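Local coordinates for protein putative oxidoreductase molybdopterin-binding subunit (Sulfolobus tokodaii, PDB 4ZOH) that binds a pterin cytosine dinucleotide cofactor and probably acts as the molybdenum-bearing subunit of an oxidoreductase related to xanthine dehydrogenase and aldehyde oxidase, at residues P563-Y568 with G666-G671; G569-L574 with Y588-D593; G595-P600 with I651-E656. All blocks are in the same frame, centred on the assembly; numbering follows the deposited sequence.

The three contacts illustrate how part of a cofactor pocket is formed by loops next to a four-stranded sheet. Interaction 2 is the hairpin pairing inside that sheet, and strand 651-655 of interaction 3 continues it, with Asp592 OD2 2.8 Å from Trp653 NE1. Segments 666-671 and 595-600 each contribute a loop that binds the pterin cytosine dinucleotide, and the centres of interactions 1 and 3 lie about 12 Å apart. Gly666 O meets Thr596 N at 3.1 Å, joining the two loops beside the cytosine. Segment 563-568 runs straight into 569-574, and interaction 2 lies within the loop closed by interaction 1, their centres about 17 Å apart. Gly669 lies about 11 Å from the molybdenum.

Interaction 1 of 3, residues P563-Y568 with G666-G671; sequences PPTTPY and GSKGIG. With MCN (pterin cytosine dinucleotide), chain D.
Lys668 sends a buried side chain, extended beyond CG, across Thr565 to the backbone of Thr566, where NZ donates a 2.8 Å hydrogen bond to Thr566 O. The ammonium group does not use a lone-pair direction: it sits above the carbonyl plane, 56° out of it. NZ also makes a salt bridge to Asp381, which probably offsets its charge, and a hydrogen bond to Ser382 O. Asp381 is also hydrogen-bonded to the hydroxyls of Thr565 and Thr566, so that one carboxylate fastens both the lysine and the loop it reaches. Along the way the aliphatic part of the lysine is flanked by Thr565, whose OG1 is 3.3 Å from Lys668 CE and whose CG2 faces Lys668 CB and CG. Pro567 completes the packing, its CG 3.3 Å from Gly669 O.

The backbone of 668-671 binds the cofactor. Lys668 O accepts from MCN N4 at 3.0 Å, while the amides of Ile670 and Gly671 both donate to the phosphate oxygen MCN O2A, gripping it with two bonds. The contact thus joins the loop that leads from strand 553-559 into strand 568-577 to the loop that runs from strand 651-655 to helix 673-688.

Interaction 2 of 3, residues G569-L574 with Y588-D593; sequences GVHLAL and YVAVDD
The imidazole of His571 has the methyl of Ala590 over one face and polar partners at two points of its edge, Tyr588 OH and Asp592 OD1, both near the ring plane. Ala590 CB stands 3.5 Å from the ring centroid in a CH-pi contact. The Tyr588 ring carries Leu572 O over one face and His571 ND1 at its edge; the two rings meet rim to rim, their planes nearly perpendicular at 87°.

At the phenol end, His571 ND1 and Tyr588 OH are 2.6 Å apart in a hydrogen bond. At the other end, His571 NE2 donates to Asp592 OD1 at 2.7 Å, almost straight at 163° and entering the syn lone pair of the carboxylate. Tyr588 has its CG turned away from the backbone N (chi1 -169°), which carries the hydroxyl diagonally across to the imidazole on strand 568-577.

Beneath these groups the strands run antiparallel. Val570 with Val591 and Leu572 with Val589 form hydrogen-bonded pairs; on the face of the sheet that carries these side chains, Leu572 CD1 packs 4.0 Å from Val589 CB and Val570 lies beside Val591. Helix 385-401 borders that face, while helices 600-619 and 673-688 reach the histidine side.

Replacing His571 with a leucine would probably leave Asp592 OD1 and Tyr588 OH without the nitrogen partners that link them, and Ala590 CB without the ring face it packs against.

Two edge bonds and a covered face fix the rotation of the imidazole. The carboxylate of Asp592, which has Trp653 as a second partner through OD2, is likely to hold a proton on NE2 and raise the basicity of the ring in this buried setting.

Interaction 3 of 3, residues G595-P600 with I651-E656; sequences GTVINP and IDWYYE. With MCN (pterin cytosine dinucleotide), chain D.
The nearest CA atoms are those of Val597 and Tyr655, 8.2 Å apart, between a loop and strand 651-655 that meet through side chains and a water. Residues 595-599 form an irregular loop ending at Asn599, the N-cap, and Pro600 opens helix 600-619. A water lies 2.8 Å from both Gly595 O and Glu656 O, within hydrogen-bonding reach of each.

Val597 and Pro600 share the contact from the loop side. Val597 has CG1 anti to its backbone N (chi1 -179°), which leaves CG2 over one face of the Tyr655 ring, 3.8 Å from the centroid and 29° off the normal, and 3.3 Å from Tyr655 CD1. Its other methyl, CG1, approaches the edge of the Trp653 ring. Pro600 CG comes within 3.7 Å of Tyr655 OH, while Pro600 O approaches Trp653 CZ3.

The loop packed in this way presents its backbone to the cofactor. Thr596 O accepts from MCN N4, Ile598 N donates to MCN N3 at 3.1 Å, and Asn599 N donates to MCN O2. This acceptor-donor-donor row matches the Watson-Crick edge of cytosine as guanine would, a pattern consistent with the cytosine dinucleotide bound here.

Interaction 1 of 3, residues P563-Y568 with G666-G671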
loop_
_atom_site.group_PDB
_atom_site.type_symbol
_atom_site.label_atom_id
_atom_site.label_comp_id
_atom_site.label_asym_id
_atom_site.label_seq_id
_atom_site.Cartn_x
_atom_site.Cartn_y
_atom_site.Cartn_z
ATOM N N PRO A 563 -35.376 -22.021 7.051
ATOM C CA PRO A 563 -34.767 -22.522 5.860
ATOM C C PRO A 563 -34.676 -21.426 4.719
ATOM O O PRO A 563 -35.154 -20.269 4.882
ATOM C CB PRO A 563 -35.677 -23.690 5.500
ATOM C CG PRO A 563 -37.026 -23.282 5.973
ATOM C CD PRO A 563 -36.758 -22.527 7.239
ATOM N N PRO A 564 -34.002 -21.750 3.601
ATOM C CA PRO A 564 -33.880 -20.717 2.564
ATOM C C PRO A 564 -35.292 -20.115 2.189
ATOM O O PRO A 564 -36.252 -20.862 2.062
ATOM C CB PRO A 564 -33.286 -21.485 1.365
ATOM C CG PRO A 564 -32.682 -22.749 1.932
ATOM C CD PRO A 564 -33.113 -22.914 3.370
ATOM N N THR A 565 -35.401 -18.793 2.088
ATOM C CA THR A 565 -36.610 -18.112 1.631
ATOM C C THR A 565 -36.688 -18.147 0.111
ATOM O O THR A 565 -35.650 -18.073 -0.584
ATOM C CB THR A 565 -36.667 -16.690 2.172
ATOM O OG1 THR A 565 -37.987 -16.157 2.018
ATOM C CG2 THR A 565 -35.610 -15.754 1.486
ATOM N N THR A 566 -37.911 -18.288 -0.421
ATOM C CA THR A 566 -38.089 -18.652 -1.848
ATOM C C THR A 566 -38.822 -17.559 -2.677
ATOM O O THR A 566 -40.036 -17.397 -2.509
ATOM C CB THR A 566 -38.858 -19.997 -1.971
ATOM O OG1 THR A 566 -40.154 -19.856 -1.332
ATOM C CG2 THR A 566 -38.041 -21.189 -1.306
ATOM N N PRO A 567 -38.090 -16.762 -3.532
ATOM C CA PRO A 567 -38.827 -15.858 -4.453
ATOM C C PRO A 567 -39.290 -16.678 -5.629
ATOM O O PRO A 567 -38.830 -17.810 -5.802
ATOM C CB PRO A 567 -37.744 -14.882 -4.928
ATOM C CG PRO A 567 -36.488 -15.722 -4.935
ATOM C CD PRO A 567 -36.625 -16.542 -3.643
ATOM N N TYR A 568 -40.138 -16.089 -6.463
ATOM C CA TYR A 568 -40.708 -16.755 -7.631
ATOM C C TYR A 568 -41.117 -15.661 -8.616
ATOM O O TYR A 568 -41.280 -14.491 -8.237
ATOM C CB TYR A 568 -41.959 -17.607 -7.211
ATOM C CG TYR A 568 -43.026 -16.778 -6.487
ATOM C CD1 TYR A 568 -44.139 -16.259 -7.187
ATOM C CD2 TYR A 568 -42.896 -16.459 -5.126
ATOM C CE1 TYR A 568 -45.103 -15.502 -6.511
ATOM C CE2 TYR A 568 -43.834 -15.685 -4.459
ATOM C CZ TYR A 568 -44.933 -15.193 -5.167
ATOM O OH TYR A 568 -45.847 -14.398 -4.519
ATOM N N GLY A 666 -37.697 -8.786 5.855
ATOM C CA GLY A 666 -38.793 -9.253 4.951
ATOM C C GLY A 666 -38.410 -9.604 3.513
ATOM O O GLY A 666 -39.255 -10.068 2.698
ATOM N N SER A 667 -37.128 -9.417 3.179
ATOM C CA SER A 667 -36.640 -9.560 1.799
ATOM C C SER A 667 -36.211 -10.997 1.440
ATOM O O SER A 667 -35.805 -11.759 2.297
ATOM C CB SER A 667 -35.404 -8.638 1.635
ATOM O OG SER A 667 -34.284 -9.142 2.381
ATOM N N LYS A 668 -36.261 -11.339 0.161
ATOM C CA LYS A 668 -35.706 -12.551 -0.373
ATOM C C LYS A 668 -34.673 -12.097 -1.404
ATOM O O LYS A 668 -34.730 -10.936 -1.874
ATOM C CB LYS A 668 -36.802 -13.414 -1.082
ATOM C CG LYS A 668 -38.058 -13.553 -0.200
ATOM C CD LYS A 668 -39.086 -14.553 -0.757
ATOM C CE LYS A 668 -40.296 -14.746 0.190
ATOM N NZ LYS A 668 -41.067 -15.922 -0.374
ATOM N N GLY A 669 -33.793 -13.026 -1.815
ATOM C CA GLY A 669 -32.781 -12.705 -2.775
ATOM C C GLY A 669 -33.209 -12.645 -4.208
ATOM O O GLY A 669 -34.023 -13.480 -4.689
ATOM N N ILE A 670 -32.609 -11.702 -4.933
ATOM C CA ILE A 670 -32.808 -11.593 -6.358
ATOM C C ILE A 670 -31.492 -11.708 -7.147
ATOM O O ILE A 670 -31.487 -11.731 -8.419
ATOM C CB ILE A 670 -33.454 -10.186 -6.672
ATOM C CG1 ILE A 670 -34.082 -10.186 -8.096
ATOM C CG2 ILE A 670 -32.372 -9.064 -6.574
ATOM C CD1 ILE A 670 -35.081 -9.067 -8.402
ATOM N N GLY A 671 -30.345 -11.770 -6.447
ATOM C CA GLY A 671 -29.031 -11.765 -7.201
ATOM C C GLY A 671 -28.985 -12.768 -8.317
ATOM O O GLY A 671 -28.352 -12.522 -9.380
HETATM N N1 MCN D . -32.208 -6.278 -3.349
HETATM C C2 MCN D . -33.236 -5.522 -2.808
HETATM N N3 MCN D . -34.375 -6.108 -2.324
HETATM C C4 MCN D . -34.486 -7.492 -2.398
HETATM C C5 MCN D . -33.462 -8.265 -2.942
HETATM C C6 MCN D . -32.293 -7.658 -3.403
HETATM O O2 MCN D . -33.185 -4.291 -2.720
HETATM N N4 MCN D . -35.587 -8.038 -1.928
HETATM C "C1'" MCN D . -31.019 -5.564 -3.817
HETATM C C2D MCN D . -29.987 -5.494 -2.688
HETATM O "O2'" MCN D . -30.079 -4.323 -1.936
HETATM C "C3'" MCN D . -28.685 -5.434 -3.441
HETATM C C4D MCN D . -28.944 -6.486 -4.438
HETATM O O4D MCN D . -30.368 -6.284 -4.838
HETATM O "O3'" MCN D . -28.465 -4.220 -4.072
HETATM C "C5'" MCN D . -28.644 -7.623 -3.479
HETATM O "O5'" MCN D . -29.057 -8.774 -3.947
HETATM P PA MCN D . -29.141 -10.119 -3.041
HETATM O O1A MCN D . -29.077 -10.013 -1.598
HETATM O O2A MCN D . -30.327 -10.732 -3.732
HETATM O O3A MCN D . -27.797 -10.861 -3.740
HETATM P PB MCN D . -26.304 -10.592 -3.189
HETATM O O1B MCN D . -26.046 -11.593 -2.074
HETATM O O2B MCN D . -25.980 -9.201 -2.861
HETATM O O3B MCN D . -25.529 -10.944 -4.460
HETATM C C10 MCN D . -25.059 -12.283 -4.778
HETATM C "C9'" MCN D . -25.437 -12.658 -6.190
HETATM C "C8'" MCN D . -24.781 -13.850 -6.649
HETATM S "S8'" MCN D . -24.908 -15.338 -5.723
HETATM C "C7'" MCN D . -24.152 -13.918 -7.856
HETATM S "S7'" MCN D . -23.457 -15.424 -8.512
HETATM C "C6'" MCN D . -24.114 -12.795 -8.772
HETATM C C7 MCN D . -25.220 -11.753 -8.398
HETATM O "O9'" MCN D . -25.120 -11.534 -7.006
HETATM N "N5'" MCN D . -22.788 -12.191 -8.894
HETATM C C4A MCN D . -22.581 -10.832 -9.201
HETATM N "N8'" MCN D . -24.974 -10.463 -9.113
HETATM C C4B MCN D . -23.718 -9.984 -9.336
HETATM N "N1'" MCN D . -23.606 -8.696 -9.672
HETATM C "C2'" MCN D . -22.393 -8.174 -9.838
HETATM N "N2'" MCN D . -22.315 -6.897 -10.148
HETATM N "N3'" MCN D . -21.192 -8.949 -9.727
HETATM C "C4'" MCN D . -21.275 -10.327 -9.417
HETATM O "O4'" MCN D . -20.222 -11.024 -9.331
#

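Interaction 2 of 3, residues G569-L574 with Y588-D593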
loop_
_atom_site.group_PDB
_atom_site.type_symbol
_atom_site.label_atom_id
_atom_site.label_comp_id
_atom_site.label_asym_id
_atom_site.label_seq_id
_atom_site.Cartn_x
_atom_site.Cartn_y
_atom_site.Cartn_z
ATOM N N GLY A 569 -41.299 -16.015 -9.880
ATOM C CA GLY A 569 -41.886 -15.069 -10.792
ATOM C C GLY A 569 -42.149 -15.646 -12.136
ATOM O O GLY A 569 -41.981 -16.841 -12.336
ATOM N N VAL A 570 -42.589 -14.795 -13.069
ATOM C CA VAL A 570 -42.844 -15.222 -14.446
ATOM C C VAL A 570 -42.151 -14.201 -15.382
ATOM O O VAL A 570 -42.229 -12.990 -15.124
ATOM C CB VAL A 570 -44.383 -15.413 -14.714
ATOM C CG1 VAL A 570 -45.187 -14.170 -14.272
ATOM C CG2 VAL A 570 -44.651 -15.646 -16.197
ATOM N N HIS A 571 -41.490 -14.687 -16.443
ATOM C CA HIS A 571 -40.715 -13.861 -17.312
ATOM C C HIS A 571 -41.223 -14.233 -18.668
ATOM O O HIS A 571 -41.736 -15.328 -18.844
ATOM C CB HIS A 571 -39.172 -14.129 -17.209
ATOM C CG HIS A 571 -38.551 -13.595 -15.936
ATOM N ND1 HIS A 571 -37.236 -13.151 -15.870
ATOM C CD2 HIS A 571 -39.063 -13.438 -14.684
ATOM C CE1 HIS A 571 -37.013 -12.664 -14.655
ATOM N NE2 HIS A 571 -38.076 -12.878 -13.895
ATOM N N LEU A 572 -41.072 -13.302 -19.622
ATOM C CA LEU A 572 -41.652 -13.410 -20.927
ATOM C C LEU A 572 -40.747 -12.727 -21.919
ATOM O O LEU A 572 -40.172 -11.706 -21.603
ATOM C CB LEU A 572 -42.998 -12.666 -20.904
ATOM C CG LEU A 572 -44.032 -13.133 -19.926
ATOM C CD1 LEU A 572 -44.119 -12.132 -18.835
ATOM C CD2 LEU A 572 -45.388 -13.141 -20.630
ATOM N N ALA A 573 -40.598 -13.304 -23.092
ATOM C CA ALA A 573 -39.794 -12.686 -24.118
ATOM C C ALA A 573 -40.495 -12.778 -25.460
ATOM O O ALA A 573 -41.270 -13.699 -25.672
ATOM C CB ALA A 573 -38.452 -13.353 -24.210
ATOM N N LEU A 574 -40.174 -11.852 -26.359
ATOM C CA LEU A 574 -40.690 -11.829 -27.718
ATOM C C LEU A 574 -39.474 -11.791 -28.548
ATOM O O LEU A 574 -38.631 -10.892 -28.370
ATOM C CB LEU A 574 -41.547 -10.529 -27.996
ATOM C CG LEU A 574 -42.165 -10.363 -29.433
ATOM C CD1 LEU A 574 -43.386 -11.241 -29.573
ATOM C CD2 LEU A 574 -42.617 -8.908 -29.704
ATOM N N TYR A 588 -38.567 -8.115 -23.290
ATOM C CA TYR A 588 -38.457 -9.057 -22.233
ATOM C C TYR A 588 -39.197 -8.422 -21.096
ATOM O O TYR A 588 -38.932 -7.277 -20.765
ATOM C CB TYR A 588 -36.948 -9.285 -21.896
ATOM C CG TYR A 588 -36.700 -10.480 -20.957
ATOM C CD1 TYR A 588 -36.196 -11.737 -21.436
ATOM C CD2 TYR A 588 -36.988 -10.344 -19.606
ATOM C CE1 TYR A 588 -35.988 -12.813 -20.527
ATOM C CE2 TYR A 588 -36.802 -11.398 -18.729
ATOM C CZ TYR A 588 -36.287 -12.609 -19.182
ATOM O OH TYR A 588 -36.181 -13.551 -18.184
ATOM N N VAL A 589 -40.092 -9.187 -20.470
ATOM C CA VAL A 589 -40.748 -8.742 -19.260
ATOM C C VAL A 589 -40.439 -9.691 -18.086
ATOM O O VAL A 589 -40.566 -10.874 -18.248
ATOM C CB VAL A 589 -42.297 -8.659 -19.499
ATOM C CG1 VAL A 589 -43.055 -8.317 -18.215
ATOM C CG2 VAL A 589 -42.617 -7.657 -20.643
ATOM N N ALA A 590 -40.122 -9.147 -16.912
ATOM C CA ALA A 590 -39.881 -9.962 -15.712
ATOM C C ALA A 590 -40.896 -9.512 -14.714
ATOM O O ALA A 590 -41.026 -8.290 -14.412
ATOM C CB ALA A 590 -38.470 -9.716 -15.131
ATOM N N VAL A 591 -41.610 -10.485 -14.152
ATOM C CA VAL A 591 -42.431 -10.142 -12.986
ATOM C C VAL A 591 -41.931 -10.959 -11.824
ATOM O O VAL A 591 -42.093 -12.164 -11.858
ATOM C CB VAL A 591 -43.949 -10.382 -13.265
ATOM C CG1 VAL A 591 -44.743 -10.044 -11.998
ATOM C CG2 VAL A 591 -44.413 -9.483 -14.411
ATOM N N ASP A 592 -41.398 -10.337 -10.775
ATOM C CA ASP A 592 -40.784 -11.093 -9.666
ATOM C C ASP A 592 -41.438 -10.842 -8.321
ATOM O O ASP A 592 -41.908 -9.729 -8.010
ATOM C CB ASP A 592 -39.292 -10.720 -9.531
ATOM C CG ASP A 592 -38.437 -11.141 -10.747
ATOM O OD1 ASP A 592 -38.710 -12.149 -11.416
ATOM O OD2 ASP A 592 -37.462 -10.405 -11.074
ATOM N N ASP A 593 -41.427 -11.841 -7.456
ATOM C CA ASP A 593 -41.802 -11.528 -6.089
ATOM C C ASP A 593 -40.621 -11.911 -5.209
ATOM O O ASP A 593 -40.352 -13.100 -4.994
ATOM C CB ASP A 593 -43.098 -12.232 -5.660
ATOM C CG ASP A 593 -43.493 -11.934 -4.197
ATOM O OD1 ASP A 593 -42.701 -11.288 -3.452
ATOM O OD2 ASP A 593 -44.592 -12.362 -3.745
#

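Interaction 3 of 3, residues G595-P600 with I651-E656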
loop_
_atom_site.group_PDB
_atom_site.type_symbol
_atom_site.label_atom_id
_atom_site.label_comp_id
_atom_site.label_asym_id
_atom_site.label_seq_id
_atom_site.Cartn_x
_atom_site.Cartn_y
_atom_site.Cartn_z
ATOM N N GLY A 595 -40.130 -10.623 -2.027
ATOM C CA GLY A 595 -40.403 -10.102 -0.687
ATOM C C GLY A 595 -40.267 -8.581 -0.672
ATOM O O GLY A 595 -40.318 -7.936 -1.747
ATOM N N THR A 596 -40.114 -7.991 0.529
ATOM C CA THR A 596 -39.744 -6.564 0.633
ATOM C C THR A 596 -38.571 -6.206 -0.296
ATOM O O THR A 596 -37.518 -6.879 -0.237
ATOM C CB THR A 596 -39.414 -6.196 2.066
ATOM O OG1 THR A 596 -40.359 -6.852 2.912
ATOM C CG2 THR A 596 -39.447 -4.630 2.302
ATOM N N VAL A 597 -38.770 -5.202 -1.170
ATOM C CA VAL A 597 -37.699 -4.698 -2.002
ATOM C C VAL A 597 -37.033 -3.552 -1.248
ATOM O O VAL A 597 -37.651 -2.517 -0.971
ATOM C CB VAL A 597 -38.160 -4.315 -3.419
ATOM C CG1 VAL A 597 -36.986 -3.817 -4.266
ATOM C CG2 VAL A 597 -38.784 -5.517 -4.123
ATOM N N ILE A 598 -35.769 -3.744 -0.861
ATOM C CA ILE A 598 -35.012 -2.707 -0.105
ATOM C C ILE A 598 -34.681 -1.502 -1.004
ATOM O O ILE A 598 -34.715 -0.292 -0.578
ATOM C CB ILE A 598 -33.737 -3.317 0.544
ATOM C CG1 ILE A 598 -34.069 -4.622 1.313
ATOM C CG2 ILE A 598 -33.044 -2.301 1.404
ATOM C CD1 ILE A 598 -34.986 -4.445 2.531
ATOM N N ASN A 599 -34.400 -1.797 -2.249
ATOM C CA ASN A 599 -33.936 -0.774 -3.175
ATOM C C ASN A 599 -34.291 -1.227 -4.595
ATOM O O ASN A 599 -33.572 -2.061 -5.206
ATOM C CB ASN A 599 -32.438 -0.431 -3.012
ATOM C CG ASN A 599 -32.002 0.772 -3.895
ATOM O OD1 ASN A 599 -32.423 0.920 -5.039
ATOM N ND2 ASN A 599 -31.116 1.590 -3.366
ATOM N N PRO A 600 -35.411 -0.673 -5.136
ATOM C CA PRO A 600 -35.901 -1.077 -6.488
ATOM C C PRO A 600 -34.936 -0.776 -7.586
ATOM O O PRO A 600 -34.914 -1.505 -8.575
ATOM C CB PRO A 600 -37.225 -0.267 -6.681
ATOM C CG PRO A 600 -37.629 0.131 -5.295
ATOM C CD PRO A 600 -36.426 0.077 -4.364
ATOM N N ILE A 651 -35.987 -4.199 -21.463
ATOM C CA ILE A 651 -36.315 -5.165 -20.452
ATOM C C ILE A 651 -37.112 -4.397 -19.441
ATOM O O ILE A 651 -36.598 -3.445 -18.836
ATOM C CB ILE A 651 -35.026 -5.688 -19.738
ATOM C CG1 ILE A 651 -34.123 -6.445 -20.713
ATOM C CG2 ILE A 651 -35.391 -6.571 -18.551
ATOM C CD1 ILE A 651 -32.818 -6.949 -20.111
ATOM N N ASP A 652 -38.368 -4.787 -19.236
ATOM C CA ASP A 652 -39.172 -4.160 -18.187
ATOM C C ASP A 652 -39.206 -5.081 -16.985
ATOM O O ASP A 652 -39.571 -6.253 -17.098
ATOM C CB ASP A 652 -40.620 -3.944 -18.684
ATOM C CG ASP A 652 -40.704 -2.958 -19.862
ATOM O OD1 ASP A 652 -39.882 -2.051 -19.951
ATOM O OD2 ASP A 652 -41.594 -3.126 -20.713
ATOM N N TRP A 653 -38.885 -4.526 -15.833
ATOM C CA TRP A 653 -38.890 -5.256 -14.622
ATOM C C TRP A 653 -39.994 -4.754 -13.704
ATOM O O TRP A 653 -40.087 -3.557 -13.424
ATOM C CB TRP A 653 -37.503 -5.130 -13.944
ATOM C CG TRP A 653 -37.464 -5.884 -12.618
ATOM C CD1 TRP A 653 -37.393 -7.268 -12.449
ATOM C CD2 TRP A 653 -37.491 -5.325 -11.305
ATOM N NE1 TRP A 653 -37.357 -7.575 -11.114
ATOM C CE2 TRP A 653 -37.431 -6.415 -10.385
ATOM C CE3 TRP A 653 -37.557 -4.007 -10.801
ATOM C CZ2 TRP A 653 -37.422 -6.226 -9.020
ATOM C CZ3 TRP A 653 -37.585 -3.825 -9.458
ATOM C CH2 TRP A 653 -37.518 -4.930 -8.553
ATOM N N TYR A 654 -40.815 -5.686 -13.233
ATOM C CA TYR A 654 -41.840 -5.400 -12.206
ATOM C C TYR A 654 -41.755 -6.314 -10.947
ATOM O O TYR A 654 -41.382 -7.486 -11.017
ATOM C CB TYR A 654 -43.264 -5.517 -12.791
ATOM C CG TYR A 654 -43.443 -4.777 -14.091
ATOM C CD1 TYR A 654 -43.787 -3.392 -14.095
ATOM C CD2 TYR A 654 -43.302 -5.446 -15.313
ATOM C CE1 TYR A 654 -44.004 -2.709 -15.332
ATOM C CE2 TYR A 654 -43.488 -4.787 -16.529
ATOM C CZ TYR A 654 -43.845 -3.409 -16.529
ATOM O OH TYR A 654 -43.989 -2.759 -17.727
ATOM N N TYR A 655 -42.106 -5.781 -9.798
ATOM C CA TYR A 655 -42.165 -6.655 -8.653
ATOM C C TYR A 655 -43.522 -6.588 -7.982
ATOM O O TYR A 655 -44.201 -5.591 -8.149
ATOM C CB TYR A 655 -41.061 -6.342 -7.681
ATOM C CG TYR A 655 -41.113 -4.970 -7.050
ATOM C CD1 TYR A 655 -41.605 -4.795 -5.747
ATOM C CD2 TYR A 655 -40.620 -3.839 -7.746
ATOM C CE1 TYR A 655 -41.608 -3.528 -5.159
ATOM C CE2 TYR A 655 -40.628 -2.575 -7.186
ATOM C CZ TYR A 655 -41.130 -2.416 -5.912
ATOM O OH TYR A 655 -41.102 -1.147 -5.377
ATOM N N GLU A 656 -43.895 -7.662 -7.273
ATOM C CA GLU A 656 -45.093 -7.680 -6.406
ATOM C C GLU A 656 -44.649 -8.211 -5.078
ATOM O O GLU A 656 -43.835 -9.135 -5.046
ATOM C CB GLU A 656 -46.191 -8.589 -6.973
ATOM C CG GLU A 656 -46.572 -8.307 -8.433
ATOM C CD GLU A 656 -47.500 -7.077 -8.617
ATOM O OE1 GLU A 656 -48.274 -6.734 -7.689
ATOM O OE2 GLU A 656 -47.467 -6.459 -9.715
HETATM N N1 MCN D . -32.208 -6.278 -3.349
HETATM C C2 MCN D . -33.236 -5.522 -2.808
HETATM N N3 MCN D . -34.375 -6.108 -2.324
HETATM C C4 MCN D . -34.486 -7.492 -2.398
HETATM C C5 MCN D . -33.462 -8.265 -2.942
HETATM C C6 MCN D . -32.293 -7.658 -3.403
HETATM O O2 MCN D . -33.185 -4.291 -2.720
HETATM N N4 MCN D . -35.587 -8.038 -1.928
HETATM C "C1'" MCN D . -31.019 -5.564 -3.817
HETATM C C2D MCN D . -29.987 -5.494 -2.688
HETATM O "O2'" MCN D . -30.079 -4.323 -1.936
HETATM C "C3'" MCN D . -28.685 -5.434 -3.441
HETATM C C4D MCN D . -28.944 -6.486 -4.438
HETATM O O4D MCN D . -30.368 -6.284 -4.838
HETATM O "O3'" MCN D . -28.465 -4.220 -4.072
HETATM C "C5'" MCN D . -28.644 -7.623 -3.479
HETATM O "O5'" MCN D . -29.057 -8.774 -3.947
HETATM P PA MCN D . -29.141 -10.119 -3.041
HETATM O O1A MCN D . -29.077 -10.013 -1.598
HETATM O O2A MCN D . -30.327 -10.732 -3.732
HETATM O O3A MCN D . -27.797 -10.861 -3.740
HETATM P PB MCN D . -26.304 -10.592 -3.189
HETATM O O1B MCN D . -26.046 -11.593 -2.074
HETATM O O2B MCN D . -25.980 -9.201 -2.861
HETATM O O3B MCN D . -25.529 -10.944 -4.460
HETATM C C10 MCN D . -25.059 -12.283 -4.778
HETATM C "C9'" MCN D . -25.437 -12.658 -6.190
HETATM C "C8'" MCN D . -24.781 -13.850 -6.649
HETATM S "S8'" MCN D . -24.908 -15.338 -5.723
HETATM C "C7'" MCN D . -24.152 -13.918 -7.856
HETATM S "S7'" MCN D . -23.457 -15.424 -8.512
HETATM C "C6'" MCN D . -24.114 -12.795 -8.772
HETATM C C7 MCN D . -25.220 -11.753 -8.398
HETATM O "O9'" MCN D . -25.120 -11.534 -7.006
HETATM N "N5'" MCN D . -22.788 -12.191 -8.894
HETATM C C4A MCN D . -22.581 -10.832 -9.201
HETATM N "N8'" MCN D . -24.974 -10.463 -9.113
HETATM C C4B MCN D . -23.718 -9.984 -9.336
HETATM N "N1'" MCN D . -23.606 -8.696 -9.672
HETATM C "C2'" MCN D . -22.393 -8.174 -9.838
HETATM N "N2'" MCN D . -22.315 -6.897 -10.148
HETATM N "N3'" MCN D . -21.192 -8.949 -9.727
HETATM C "C4'" MCN D . -21.275 -10.327 -9.417
HETATM O "O4'" MCN D . -20.222 -11.024 -9.331
HETATM O O HOH W 1 -41.165 -8.391 -4.396
#